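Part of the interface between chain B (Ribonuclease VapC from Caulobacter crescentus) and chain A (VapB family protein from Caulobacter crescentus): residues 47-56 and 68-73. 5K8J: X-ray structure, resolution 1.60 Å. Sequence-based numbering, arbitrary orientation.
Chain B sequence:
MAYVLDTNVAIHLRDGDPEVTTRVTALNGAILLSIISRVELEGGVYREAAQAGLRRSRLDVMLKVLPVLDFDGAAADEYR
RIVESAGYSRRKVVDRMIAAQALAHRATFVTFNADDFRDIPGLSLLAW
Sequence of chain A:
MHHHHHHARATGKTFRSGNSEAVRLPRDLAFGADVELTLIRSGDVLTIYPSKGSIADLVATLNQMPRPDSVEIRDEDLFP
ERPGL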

# COMPACT_ATOMS: atom_id res chain seq x y z
N ARG B 47 -28.86 1.88 -24.81
CA ARG B 47 -30.13 2.22 -24.16
C ARG B 47 -31.24 2.53 -25.14
O ARG B 47 -32.41 2.23 -24.84
CB ARG B 47 -29.95 3.42 -23.24
CG ARG B 47 -29.22 3.03 -21.99
CD ARG B 47 -29.07 4.19 -20.97
NE ARG B 47 -30.37 4.63 -20.51
CZ ARG B 47 -30.57 5.75 -19.82
NH1 ARG B 47 -29.54 6.52 -19.51
NH2 ARG B 47 -31.79 6.10 -19.44
N GLU B 48 -30.93 3.15 -26.27
CA GLU B 48 -31.90 3.47 -27.31
C GLU B 48 -31.37 2.95 -28.63
O GLU B 48 -30.38 3.49 -29.16
CB GLU B 48 -32.14 4.98 -27.38
CG GLU B 48 -32.60 5.63 -26.08
CD GLU B 48 -32.74 7.15 -26.23
OE1 GLU B 48 -33.75 7.61 -26.81
OE2 GLU B 48 -31.83 7.88 -25.78
N ALA B 49 -32.03 1.94 -29.20
CA ALA B 49 -31.55 1.35 -30.45
C ALA B 49 -31.35 2.39 -31.55
O ALA B 49 -30.38 2.31 -32.31
CB ALA B 49 -32.53 0.27 -30.93
N ALA B 50 -32.26 3.37 -31.67
CA ALA B 50 -32.18 4.33 -32.76
C ALA B 50 -30.95 5.23 -32.69
O ALA B 50 -30.59 5.85 -33.71
CB ALA B 50 -33.46 5.18 -32.79
N GLN B 51 -30.30 5.33 -31.53
CA GLN B 51 -29.12 6.17 -31.37
C GLN B 51 -27.85 5.35 -31.26
O GLN B 51 -26.76 5.93 -31.11
CB GLN B 51 -29.24 7.06 -30.13
CG GLN B 51 -30.57 7.77 -30.00
CD GLN B 51 -30.84 8.66 -31.17
OE1 GLN B 51 -29.92 9.26 -31.72
NE2 GLN B 51 -32.10 8.74 -31.58
N ALA B 52 -27.96 4.02 -31.27
CA ALA B 52 -26.82 3.20 -30.88
C ALA B 52 -25.69 3.28 -31.90
O ALA B 52 -24.51 3.20 -31.53
CB ALA B 52 -27.27 1.74 -30.67
N GLY B 53 -26.02 3.38 -33.18
CA GLY B 53 -24.99 3.43 -34.20
C GLY B 53 -24.10 4.65 -34.02
O GLY B 53 -22.87 4.53 -34.00
N LEU B 54 -24.70 5.82 -33.83
CA LEU B 54 -23.88 7.03 -33.68
C LEU B 54 -23.19 7.06 -32.33
O LEU B 54 -22.04 7.50 -32.23
CB LEU B 54 -24.73 8.28 -33.88
CG LEU B 54 -25.07 8.53 -35.34
CD1 LEU B 54 -26.01 9.68 -35.40
CD2 LEU B 54 -23.81 8.84 -36.15
N ARG B 55 -23.85 6.59 -31.28
CA ARG B 55 -23.20 6.58 -29.98
C ARG B 55 -22.01 5.63 -29.97
O ARG B 55 -20.97 5.93 -29.37
CB ARG B 55 -24.21 6.23 -28.88
CG ARG B 55 -25.19 7.37 -28.62
CD ARG B 55 -26.15 7.09 -27.48
NE ARG B 55 -26.84 8.34 -27.13
CZ ARG B 55 -28.10 8.46 -26.72
NH1 ARG B 55 -28.87 7.40 -26.61
NH2 ARG B 55 -28.58 9.66 -26.42
N ARG B 56 -22.14 4.48 -30.62
CA ARG B 56 -21.03 3.54 -30.69
C ARG B 56 -19.84 4.14 -31.41
O ARG B 56 -18.70 4.04 -30.93
CB ARG B 56 -21.50 2.28 -31.44
CG ARG B 56 -20.45 1.19 -31.64
CD ARG B 56 -20.20 0.42 -30.37
NE ARG B 56 -19.19 1.08 -29.56
CZ ARG B 56 -19.04 0.93 -28.25
NH1 ARG B 56 -19.88 0.19 -27.54
NH2 ARG B 56 -18.07 1.58 -27.63
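Chain A 68-73: PDSVEI

A largely extended, irregular strip of VapB lies along one side of a VapC turn and helix, held by polar side chains of chain B that read its backbone as much as its side chains. Chain A has no regular helix or strand here, with a kink at Asp A69, and it runs counter to chain B: Pro A68 sits nearest Gln B51 (CA to CA 5.5 Å), while Glu A72 is nearest Arg B47, where the CA atoms stand 8.8 Å apart. The strip thus starts close to the helix and ends further off, where the side chains of Arg B47 and Glu A72 meet.

At the close end, Gln B51 uses both ends of its amide on one residue: Asp A69 N donates to Gln B51 OE1 (2.8 Å), and Gln B51 NE2 donates to Asp A69 OD1 (2.9 Å), both nearly straight. Pro A68 packs beside this pair, its CG 3.8 Å from Arg B55 CG and 4.3 Å from Leu B54 CB. Further along, Arg B55 NH2 makes a weak hydrogen bond to Ser A70 O (2.9 Å), while Arg B55 NH1 is tied to Glu B48 OE2 (3.1 Å) by a salt bridge within chain B. At the far end, Arg B47 NH1 reaches both Glu A72 OE2, in a salt bridge, and Ile A73 O, each at 2.9 Å; a water joins Arg B47 NH2 to that same carbonyl.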

# COMPACT_ATOMS: atom_id res chain seq x y z
N PRO A 68 -26.04 11.96 -32.23
CA PRO A 68 -27.34 11.39 -31.85
C PRO A 68 -28.39 12.48 -31.72
O PRO A 68 -28.07 13.66 -31.55
CB PRO A 68 -27.06 10.73 -30.50
CG PRO A 68 -25.59 10.69 -30.38
CD PRO A 68 -25.04 11.79 -31.16
N ASP A 69 -29.66 12.06 -31.75
CA ASP A 69 -30.76 13.02 -31.73
C ASP A 69 -30.89 13.76 -30.40
O ASP A 69 -31.51 14.82 -30.36
CB ASP A 69 -32.08 12.30 -32.03
CG ASP A 69 -32.13 11.72 -33.44
OD1 ASP A 69 -32.82 10.71 -33.64
OD2 ASP A 69 -31.46 12.28 -34.33
N SER A 70 -30.33 13.21 -29.32
CA SER A 70 -30.45 13.84 -28.01
C SER A 70 -29.29 13.38 -27.13
O SER A 70 -28.61 12.40 -27.45
CB SER A 70 -31.77 13.51 -27.33
OG SER A 70 -31.78 12.16 -26.89
N VAL A 71 -29.08 14.11 -26.04
CA VAL A 71 -28.03 13.77 -25.07
C VAL A 71 -28.63 12.89 -23.99
O VAL A 71 -29.65 13.24 -23.38
CB VAL A 71 -27.43 15.04 -24.45
CG1 VAL A 71 -26.39 14.69 -23.37
CG2 VAL A 71 -26.82 15.93 -25.53
N GLU A 72 -27.98 11.75 -23.74
CA GLU A 72 -28.48 10.79 -22.76
C GLU A 72 -28.62 11.44 -21.39
O GLU A 72 -27.77 12.22 -20.97
CB GLU A 72 -27.53 9.58 -22.67
CG GLU A 72 -27.78 8.66 -21.46
CD GLU A 72 -26.71 7.58 -21.27
OE1 GLU A 72 -25.79 7.49 -22.10
OE2 GLU A 72 -26.79 6.82 -20.27
N ILE A 73 -29.69 11.07 -20.69
CA ILE A 73 -29.89 11.43 -19.29
C ILE A 73 -29.25 10.33 -18.45
O ILE A 73 -29.72 9.19 -18.43
CB ILE A 73 -31.38 11.58 -18.96
CG1 ILE A 73 -32.01 12.62 -19.89
CG2 ILE A 73 -31.57 11.95 -17.51
CD1 ILE A 73 -31.35 13.97 -19.84
O HOH W 1 -31.89 8.09 -17.34